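Local coordinates for protein ubiquitin-conjugating enzyme E2, putative (Plasmodium falciparum, PDB 2Q0V) that probably acts in ubiquitin conjugation as a member of the ubiquitin-conjugating enzyme E2 family, in the UBE2V-like variant branch, at residues W57-F62 and T127-L132; N112-K117 and R121-E126; V91-K96 and S100-C105. One frame throughout, in Å; residues are numbered along the deposited sequence.

Contact 1. Residues W57-F62 and T127-L132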
loop_
_atom_site.group_PDB
_atom_site.type_symbol
_atom_site.label_atom_id
_atom_site.label_comp_id
_atom_site.label_asym_id
_atom_site.label_seq_id
_atom_site.Cartn_x
_atom_site.Cartn_y
_atom_site.Cartn_z
ATOM N N TRP A 57 -7.971 -4.477 -0.888
ATOM C CA TRP A 57 -7.301 -4.063 -2.119
ATOM C C TRP A 57 -6.113 -4.918 -2.421
ATOM O O TRP A 57 -5.266 -5.127 -1.554
ATOM C CB TRP A 57 -6.881 -2.581 -2.063
ATOM C CG TRP A 57 -8.061 -1.638 -1.890
ATOM C CD1 TRP A 57 -8.852 -1.507 -0.777
ATOM C CD2 TRP A 57 -8.569 -0.707 -2.848
ATOM N NE1 TRP A 57 -9.819 -0.558 -0.989
ATOM C CE2 TRP A 57 -9.670 -0.046 -2.246
ATOM C CE3 TRP A 57 -8.199 -0.355 -4.148
ATOM C CZ2 TRP A 57 -10.423 0.931 -2.919
ATOM C CZ3 TRP A 57 -8.933 0.613 -4.809
ATOM C CH2 TRP A 57 -10.033 1.255 -4.187
ATOM N N SER A 58 -6.062 -5.398 -3.661
ATOM C CA SER A 58 -4.876 -6.022 -4.225
ATOM C C SER A 58 -3.943 -4.979 -4.856
ATOM O O SER A 58 -4.354 -4.222 -5.735
ATOM C CB SER A 58 -5.266 -7.056 -5.271
ATOM O OG SER A 58 -5.786 -8.192 -4.623
ATOM N N CYS A 59 -2.688 -4.985 -4.406
ATOM C CA CYS A 59 -1.682 -3.986 -4.760
ATOM C C CYS A 59 -0.368 -4.596 -5.247
ATOM O O CYS A 59 -0.002 -5.707 -4.864
ATOM C CB CYS A 59 -1.417 -3.082 -3.563
ATOM S SG CYS A 59 -2.915 -2.352 -2.855
ATOM N N THR A 60 0.337 -3.852 -6.088
ATOM C CA THR A 60 1.656 -4.233 -6.574
ATOM C C THR A 60 2.651 -3.077 -6.399
ATOM O O THR A 60 2.337 -1.911 -6.718
ATOM C CB THR A 60 1.599 -4.635 -8.056
ATOM O OG1 THR A 60 0.682 -5.724 -8.224
ATOM C CG2 THR A 60 2.938 -5.089 -8.544
ATOM N N ILE A 61 3.836 -3.425 -5.893
ATOM C CA ILE A 61 4.996 -2.549 -5.822
ATOM C C ILE A 61 6.141 -3.144 -6.688
ATOM O O ILE A 61 6.590 -4.280 -6.458
ATOM C CB ILE A 61 5.505 -2.413 -4.355
ATOM C CG1 ILE A 61 4.566 -1.549 -3.518
ATOM C CG2 ILE A 61 6.885 -1.786 -4.291
ATOM C CD1 ILE A 61 4.935 -1.588 -2.022
ATOM N N PHE A 62 6.610 -2.369 -7.663
ATOM C CA PHE A 62 7.902 -2.635 -8.297
ATOM C C PHE A 62 9.081 -2.270 -7.377
ATOM O O PHE A 62 9.121 -1.185 -6.786
ATOM C CB PHE A 62 7.993 -1.891 -9.614
ATOM C CG PHE A 62 9.275 -2.124 -10.375
ATOM C CD1 PHE A 62 10.010 -1.043 -10.868
ATOM C CD2 PHE A 62 9.746 -3.422 -10.624
ATOM C CE1 PHE A 62 11.224 -1.253 -11.599
ATOM C CE2 PHE A 62 10.933 -3.637 -11.341
ATOM C CZ PHE A 62 11.676 -2.550 -11.832
ATOM N N THR A 127 -0.417 6.739 -1.348
ATOM C CA THR A 127 0.617 7.231 -0.395
ATOM C C THR A 127 1.390 6.104 0.291
ATOM O O THR A 127 2.606 6.206 0.499
ATOM C CB THR A 127 0.018 8.135 0.737
ATOM O OG1 THR A 127 -0.941 9.031 0.178
ATOM C CG2 THR A 127 1.084 8.962 1.390
ATOM N N ILE A 128 0.663 5.060 0.677
ATOM C CA ILE A 128 1.247 3.915 1.363
ATOM C C ILE A 128 2.178 3.172 0.395
ATOM O O ILE A 128 3.322 2.926 0.700
ATOM C CB ILE A 128 0.142 2.963 1.886
ATOM C CG1 ILE A 128 -0.739 3.669 2.947
ATOM C CG2 ILE A 128 0.771 1.619 2.368
ATOM C CD1 ILE A 128 -2.049 2.884 3.290
ATOM N N LEU A 129 1.678 2.887 -0.794
ATOM C CA LEU A 129 2.451 2.196 -1.813
ATOM C C LEU A 129 3.717 2.960 -2.155
ATOM O O LEU A 129 4.791 2.392 -2.057
ATOM C CB LEU A 129 1.573 1.861 -3.026
ATOM C CG LEU A 129 0.408 0.931 -2.640
ATOM C CD1 LEU A 129 -0.557 0.666 -3.790
ATOM C CD2 LEU A 129 0.864 -0.383 -1.910
ATOM N N ILE A 130 3.590 4.253 -2.466
ATOM C CA ILE A 130 4.714 5.186 -2.609
ATOM C C ILE A 130 5.691 5.205 -1.443
ATOM O O ILE A 130 6.893 5.147 -1.619
ATOM C CB ILE A 130 4.207 6.617 -2.836
ATOM C CG1 ILE A 130 3.457 6.704 -4.157
ATOM C CG2 ILE A 130 5.395 7.654 -2.824
ATOM C CD1 ILE A 130 2.834 8.166 -4.405
ATOM N N SER A 131 5.167 5.269 -0.237
ATOM C CA SER A 131 6.001 5.219 0.968
ATOM C C SER A 131 6.803 3.959 1.123
ATOM O O SER A 131 7.930 4.010 1.604
ATOM C CB SER A 131 5.150 5.432 2.206
ATOM O OG SER A 131 4.866 6.798 2.286
ATOM N N LEU A 132 6.201 2.832 0.757
ATOM C CA LEU A 132 6.875 1.541 0.801
ATOM C C LEU A 132 7.976 1.434 -0.249
ATOM O O LEU A 132 9.064 0.935 0.036
ATOM C CB LEU A 132 5.860 0.398 0.687
ATOM C CG LEU A 132 4.983 0.181 1.946
ATOM C CD1 LEU A 132 3.852 -0.845 1.641
ATOM C CD2 LEU A 132 5.822 -0.258 3.125
#

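Contact 2. Residues N112-K117 and R121-E126. With PO4 (phosphate ion), chain B.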
loop_
_atom_site.group_PDB
_atom_site.type_symbol
_atom_site.label_atom_id
_atom_site.label_comp_id
_atom_site.label_asym_id
_atom_site.label_seq_id
_atom_site.Cartn_x
_atom_site.Cartn_y
_atom_site.Cartn_z
ATOM N N ASN A 112 6.913 1.896 12.532
ATOM C CA ASN A 112 8.128 2.011 11.727
ATOM C C ASN A 112 7.958 2.653 10.338
ATOM O O ASN A 112 8.878 2.628 9.537
ATOM C CB ASN A 112 8.774 0.636 11.577
ATOM C CG ASN A 112 9.188 0.050 12.882
ATOM O OD1 ASN A 112 8.813 0.540 13.950
ATOM N ND2 ASN A 112 9.967 -1.003 12.820
ATOM N N LEU A 113 6.780 3.195 10.055
ATOM C CA LEU A 113 6.501 3.878 8.798
ATOM C C LEU A 113 5.750 5.172 9.170
ATOM O O LEU A 113 4.683 5.103 9.804
ATOM C CB LEU A 113 5.683 2.969 7.859
ATOM C CG LEU A 113 5.619 3.312 6.359
ATOM C CD1 LEU A 113 6.978 3.126 5.661
ATOM C CD2 LEU A 113 4.534 2.556 5.604
ATOM N N HIS A 114 6.317 6.331 8.808
ATOM C CA HIS A 114 5.761 7.646 9.173
ATOM C C HIS A 114 4.303 7.773 8.849
ATOM O O HIS A 114 3.516 8.081 9.720
ATOM C CB HIS A 114 6.498 8.838 8.522
ATOM C CG HIS A 114 5.773 10.160 8.705
ATOM N ND1 HIS A 114 6.019 11.013 9.767
ATOM C CD2 HIS A 114 4.765 10.734 7.994
ATOM C CE1 HIS A 114 5.216 12.061 9.684
ATOM N NE2 HIS A 114 4.443 11.917 8.620
ATOM N N ILE A 115 3.924 7.543 7.597
ATOM C CA ILE A 115 2.554 7.833 7.202
ATOM C C ILE A 115 1.526 6.979 7.926
ATOM O O ILE A 115 0.377 7.381 8.003
ATOM C CB ILE A 115 2.313 7.824 5.651
ATOM C CG1 ILE A 115 2.689 6.484 5.034
ATOM C CG2 ILE A 115 3.014 8.993 4.941
ATOM C CD1 ILE A 115 1.473 5.729 4.659
ATOM N N LEU A 116 1.916 5.806 8.434
ATOM C CA LEU A 116 0.966 4.953 9.182
ATOM C C LEU A 116 0.945 5.342 10.636
ATOM O O LEU A 116 -0.125 5.451 11.223
ATOM C CB LEU A 116 1.269 3.458 9.042
ATOM C CG LEU A 116 1.042 2.819 7.659
ATOM C CD1 LEU A 116 1.543 1.390 7.689
ATOM C CD2 LEU A 116 -0.422 2.884 7.190
ATOM N N LYS A 117 2.138 5.534 11.201
ATOM C CA LYS A 117 2.331 5.999 12.567
ATOM C C LYS A 117 1.590 7.310 12.810
ATOM O O LYS A 117 0.740 7.412 13.707
ATOM C CB LYS A 117 3.814 6.240 12.809
ATOM C CG LYS A 117 4.167 6.397 14.253
ATOM C CD LYS A 117 5.547 6.954 14.410
ATOM C CE LYS A 117 5.641 7.545 15.819
ATOM N NZ LYS A 117 6.977 8.113 16.234
ATOM N N ARG A 121 -5.854 11.749 7.415
ATOM C CA ARG A 121 -6.884 11.255 6.468
ATOM C C ARG A 121 -6.649 11.700 5.005
ATOM O O ARG A 121 -7.352 11.292 4.090
ATOM C CB ARG A 121 -8.307 11.628 6.956
ATOM C CG ARG A 121 -8.752 13.110 6.712
ATOM C CD ARG A 121 -10.088 13.530 7.443
ATOM N NE ARG A 121 -11.279 12.705 7.129
ATOM C CZ ARG A 121 -11.728 12.449 5.898
ATOM N NH1 ARG A 121 -12.820 11.701 5.723
ATOM N NH2 ARG A 121 -11.074 12.925 4.834
ATOM N N ASN A 122 -5.675 12.571 4.804
ATOM C CA ASN A 122 -5.298 13.028 3.475
ATOM C C ASN A 122 -4.277 12.128 2.746
ATOM O O ASN A 122 -3.956 12.386 1.585
ATOM C CB ASN A 122 -4.748 14.451 3.536
ATOM C CG ASN A 122 -5.738 15.444 4.104
ATOM O OD1 ASN A 122 -6.832 15.659 3.553
ATOM N ND2 ASN A 122 -5.362 16.055 5.214
ATOM N N TYR A 123 -3.762 11.107 3.435
ATOM C CA TYR A 123 -3.005 10.027 2.805
ATOM C C TYR A 123 -3.978 9.026 2.171
ATOM O O TYR A 123 -5.168 8.968 2.533
ATOM C CB TYR A 123 -2.091 9.323 3.823
ATOM C CG TYR A 123 -1.092 10.230 4.550
ATOM C CD1 TYR A 123 -0.550 11.361 3.935
ATOM C CD2 TYR A 123 -0.685 9.941 5.841
ATOM C CE1 TYR A 123 0.354 12.173 4.596
ATOM C CE2 TYR A 123 0.238 10.750 6.505
ATOM C CZ TYR A 123 0.745 11.850 5.879
ATOM O OH TYR A 123 1.661 12.638 6.549
ATOM N N THR A 124 -3.470 8.257 1.200
ATOM C CA THR A 124 -4.274 7.319 0.408
ATOM C C THR A 124 -3.601 5.962 0.379
ATOM O O THR A 124 -2.484 5.804 0.846
ATOM C CB THR A 124 -4.474 7.814 -1.068
ATOM O OG1 THR A 124 -3.207 8.060 -1.682
ATOM C CG2 THR A 124 -5.284 9.118 -1.121
ATOM N N ILE A 125 -4.300 4.979 -0.165
ATOM C CA ILE A 125 -3.691 3.722 -0.565
ATOM C C ILE A 125 -2.404 3.989 -1.373
ATOM O O ILE A 125 -1.359 3.396 -1.090
ATOM C CB ILE A 125 -4.716 2.852 -1.338
ATOM C CG1 ILE A 125 -5.800 2.358 -0.361
ATOM C CG2 ILE A 125 -4.021 1.657 -1.999
ATOM C CD1 ILE A 125 -7.167 2.263 -0.940
ATOM N N GLU A 126 -2.471 4.905 -2.335
ATOM C CA GLU A 126 -1.312 5.288 -3.123
ATOM C C GLU A 126 -0.139 5.827 -2.279
ATOM O O GLU A 126 0.998 5.366 -2.453
ATOM C CB GLU A 126 -1.722 6.241 -4.236
ATOM C CG GLU A 126 -0.596 6.856 -5.036
ATOM C CD GLU A 126 -1.105 7.721 -6.215
ATOM O OE1 GLU A 126 -2.352 7.752 -6.474
ATOM O OE2 GLU A 126 -0.250 8.372 -6.883
HETATM P P PO4 B . 7.791 10.976 14.640
HETATM O O1 PO4 B . 9.092 10.374 15.126
HETATM O O2 PO4 B . 7.432 10.375 13.295
HETATM O O3 PO4 B . 6.678 10.700 15.625
HETATM O O4 PO4 B . 7.963 12.471 14.535
#

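Contact 3. Residues V91-K96 and S100-C105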
loop_
_atom_site.group_PDB
_atom_site.type_symbol
_atom_site.label_atom_id
_atom_site.label_comp_id
_atom_site.label_asym_id
_atom_site.label_seq_id
_atom_site.Cartn_x
_atom_site.Cartn_y
_atom_site.Cartn_z
ATOM N N VAL A 91 -1.822 -3.089 6.320
ATOM C CA VAL A 91 -1.005 -3.374 5.161
ATOM C C VAL A 91 -0.228 -4.656 5.414
ATOM O O VAL A 91 0.444 -4.793 6.440
ATOM C CB VAL A 91 -0.017 -2.186 4.837
ATOM C CG1 VAL A 91 0.732 -2.427 3.518
ATOM C CG2 VAL A 91 -0.743 -0.846 4.818
ATOM N N LYS A 92 -0.325 -5.597 4.477
ATOM C CA LYS A 92 0.538 -6.771 4.501
ATOM C C LYS A 92 1.031 -7.243 3.134
ATOM O O LYS A 92 0.315 -7.199 2.114
ATOM C CB LYS A 92 -0.059 -7.934 5.318
ATOM C CG LYS A 92 -1.412 -8.428 4.916
ATOM C CD LYS A 92 -2.088 -9.131 6.112
ATOM C CE LYS A 92 -2.529 -8.120 7.218
ATOM N NZ LYS A 92 -3.203 -8.719 8.458
ATOM N N PHE A 93 2.287 -7.664 3.138
ATOM C CA PHE A 93 2.894 -8.250 1.977
ATOM C C PHE A 93 2.447 -9.708 1.901
ATOM O O PHE A 93 2.444 -10.436 2.908
ATOM C CB PHE A 93 4.414 -8.183 2.084
ATOM C CG PHE A 93 5.001 -6.878 1.664
ATOM C CD1 PHE A 93 5.105 -5.831 2.562
ATOM C CD2 PHE A 93 5.461 -6.696 0.353
ATOM C CE1 PHE A 93 5.649 -4.625 2.175
ATOM C CE2 PHE A 93 6.018 -5.488 -0.045
ATOM C CZ PHE A 93 6.117 -4.452 0.863
ATOM N N ASP A 94 2.043 -10.098 0.700
ATOM C CA ASP A 94 1.841 -11.477 0.342
ATOM C C ASP A 94 3.204 -12.028 -0.150
ATOM O O ASP A 94 3.583 -13.132 0.207
ATOM C CB ASP A 94 0.750 -11.574 -0.738
ATOM C CG ASP A 94 -0.584 -10.912 -0.303
ATOM O OD1 ASP A 94 -1.080 -11.158 0.830
ATOM O OD2 ASP A 94 -1.165 -10.142 -1.105
ATOM N N THR A 95 3.945 -11.229 -0.932
ATOM C CA THR A 95 5.306 -11.551 -1.351
ATOM C C THR A 95 6.271 -11.265 -0.211
ATOM O O THR A 95 6.164 -10.223 0.480
ATOM C CB THR A 95 5.746 -10.753 -2.595
ATOM O OG1 THR A 95 4.736 -10.827 -3.601
ATOM C CG2 THR A 95 7.019 -11.309 -3.180
ATOM N N LYS A 96 7.201 -12.205 -0.017
ATOM C CA LYS A 96 8.171 -12.146 1.053
ATOM C C LYS A 96 9.137 -11.008 0.842
ATOM O O LYS A 96 9.654 -10.815 -0.253
ATOM C CB LYS A 96 8.937 -13.459 1.172
ATOM C CG LYS A 96 8.163 -14.547 1.900
ATOM C CD LYS A 96 9.082 -15.449 2.727
ATOM C CE LYS A 96 8.388 -16.776 3.045
ATOM N NZ LYS A 96 8.706 -17.301 4.429
ATOM N N SER A 100 12.872 -3.078 7.370
ATOM C CA SER A 100 12.732 -2.703 8.786
ATOM C C SER A 100 11.293 -2.384 9.261
ATOM O O SER A 100 11.016 -2.455 10.454
ATOM C CB SER A 100 13.716 -1.592 9.161
ATOM O OG SER A 100 13.307 -0.347 8.595
ATOM N N CYS A 101 10.382 -2.051 8.352
ATOM C CA CYS A 101 8.971 -1.784 8.722
ATOM C C CYS A 101 8.016 -2.937 8.362
ATOM O O CYS A 101 6.803 -2.765 8.386
ATOM C CB CYS A 101 8.482 -0.500 8.054
ATOM S SG CYS A 101 8.475 -0.639 6.260
ATOM N N VAL A 102 8.570 -4.098 8.008
ATOM C CA VAL A 102 7.772 -5.308 7.768
ATOM C C VAL A 102 8.071 -6.369 8.848
ATOM O O VAL A 102 9.224 -6.689 9.104
ATOM C CB VAL A 102 8.012 -5.864 6.317
ATOM C CG1 VAL A 102 7.321 -7.182 6.097
ATOM C CG2 VAL A 102 7.569 -4.853 5.283
ATOM N N ASP A 103 7.037 -6.921 9.475
ATOM C CA ASP A 103 7.255 -7.969 10.490
ATOM C C ASP A 103 7.537 -9.368 9.889
ATOM O O ASP A 103 7.615 -9.533 8.651
ATOM C CB ASP A 103 6.144 -7.981 11.565
ATOM C CG ASP A 103 4.820 -8.563 11.078
ATOM O OD1 ASP A 103 4.791 -9.302 10.073
ATOM O OD2 ASP A 103 3.788 -8.286 11.727
ATOM N N ASN A 104 7.705 -10.359 10.763
ATOM C CA ASN A 104 7.999 -11.740 10.325
ATOM C C ASN A 104 6.931 -12.403 9.462
ATOM O O ASN A 104 7.244 -13.335 8.741
ATOM C CB ASN A 104 8.356 -12.638 11.505
ATOM C CG ASN A 104 9.691 -12.273 12.103
ATOM O OD1 ASN A 104 10.474 -11.552 11.482
ATOM N ND2 ASN A 104 9.967 -12.767 13.309
ATOM N N CYS A 105 5.694 -11.920 9.537
ATOM C CA CYS A 105 4.595 -12.425 8.702
ATOM C C CYS A 105 4.257 -11.531 7.508
ATOM O O CYS A 105 3.294 -11.790 6.780
ATOM C CB CYS A 105 3.333 -12.646 9.537
ATOM S SG CYS A 105 3.562 -13.918 10.771
#

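Contact 1. Residues W57-F62 and T127-L132
Ile61 and Leu132 meet with their side chains crossed at about a right angle, the Ile61 CD1 methyl pressing on Leu132 CB at 3.5 Å and also touching the CD1 methyl of that leucine. With CG1 beside the backbone N (chi1 -73°) and the chain extended to CD1 (chi2 171°), Ile61 carries its terminal methyl to the helix. Its flank passes Leu129 more loosely, CG1 of Ile61 lying 4.2 Å from CD2 of Leu129.

Two residues earlier, Cys59 is met by both methyls of Leu129: CD1 and CD2 each come to 3.9 Å from Cys59 CB, and CD1 comes equally near to SG. Strand 57-62 and helix 127-132 run at 29°, and their segment axes come within 9.0 Å. This is the sheet-helix packing at the centre of the UBC fold. Phe44 and Val42 of the next strand flank Leu129, and Leu76 lies against both Ile61 and Leu132.

Polar links lie elsewhere: Thr127 O takes the N and OG of Ser131 from opposite faces, and Phe62 O at the strand end bonds to Arg133 NH2. Between Cys59, Ile61, Leu129 and Leu132 the join is buried apolar packing, made by shape and the hydrophobic effect.

Contact 2. Residues N112-K117 and R121-E126
Tyr123 lays one face of its ring against Ile115: the CG2 methyl sits 3.8 Å from the ring centroid and 17° off the normal, a CH-pi contact displaced somewhat toward the rim. Ile115 CB backs it up, at 3.7 Å from both CD2 and CE2 of the tyrosine, and the Ile115 carbonyl O comes to 3.5 Å from Tyr123 CD2. The isoleucine's chi1 of 58° puts CG1 between the backbone N and the carbonyl carbon and leaves CG2 beside the N, where it covers the phenol.

At the far end of the ring the side chains of Tyr123 and His114 cross at about a right angle, and the hydroxyl comes to the imidazole edge, in its plane. Tyr123 OH to His114 NE2 is 3.5 Å, a polar approach too long to count as a bond.

The next shell fixes both backbones. Lys117 N bonds to O of Leu113, the N-cap residue of the short helix 114-117. After Tyr123, Thr124 caps helix 125-135, its N bonded to Thr127 OG1, while Arg25 holds Arg121 O.

On the outer side an extended Lys117 gives NZ to O3 of a phosphate at 2.7 Å, and His114 ND1 stands 3.9 Å from phosphate O2. That ion is probably from the crystallisation liquor. The chemistry is thus graded, from a CH-pi contact inward to a lysine-phosphate hydrogen bond outside, with the histidine edge nearby.

Contact 3. Residues V91-K96 and S100-C105
The Phe93 ring meets the CG2 methyl of Val102 obliquely, with CE1 at 3.7 Å and CD1 at 3.8 Å from that methyl. In the UBC fold this is the join between the last strand of the antiparallel sheet, 90-93, and the long irregular loop that leads to helix 114-117. The two side chains cross at about a right angle. Val102 brings CG2 forward by setting CG1 anti to the backbone N (chi1 174°), which leaves CG2 beside the N. The valine thus adds a loop residue to a ring that also packs on Tyr74 and Leu76 of strand 73-79 and on Leu132 of helix 125-135.

In active E2 enzymes the corresponding loop leads to the catalytic cysteine, which UEV-type relatives lack.

Farther along the loop the backbones merely come near: the carbonyl oxygens of Phe93 and Cys105 are 4.2 Å apart, with no bond between them. The chains are tied together beside this point, where Phe93 pairs with Gly106 and Val91 with Val108, backbone to backbone and running in opposite senses.

The other flat group, the Asp103 carboxylate, shapes the loop as an Asx turn. Its OD1 also accepts from Arg107 N, and it takes Cys105 N at 2.8 Å from above the carboxylate plane, 43° out of it.

Contact 1 is the core of the set, its centre about 3 Å from the chain's centre and its touching residues all buried, while contacts 2 and 3 lie farther out and are each only partly buried. Contacts 1 and 2 share helix 125-135: one uses its inward side against the sheet, the other the loop leading into it, and they meet where Ile128 CG1 packs on Ile115 CD1. Contacts 1 and 3 reach the same sheet, joined by Leu132 and Ile128 against Val91. Asn112 ND2, probably bonded to Ser100 O, ties contact 2 to contact 3. Chemistry follows depth: aliphatic and thiol packing inside, a CH-pi contact and a phosphate-bound lysine in contact 2, an apolar ring contact beside an Asx turn in contact 3.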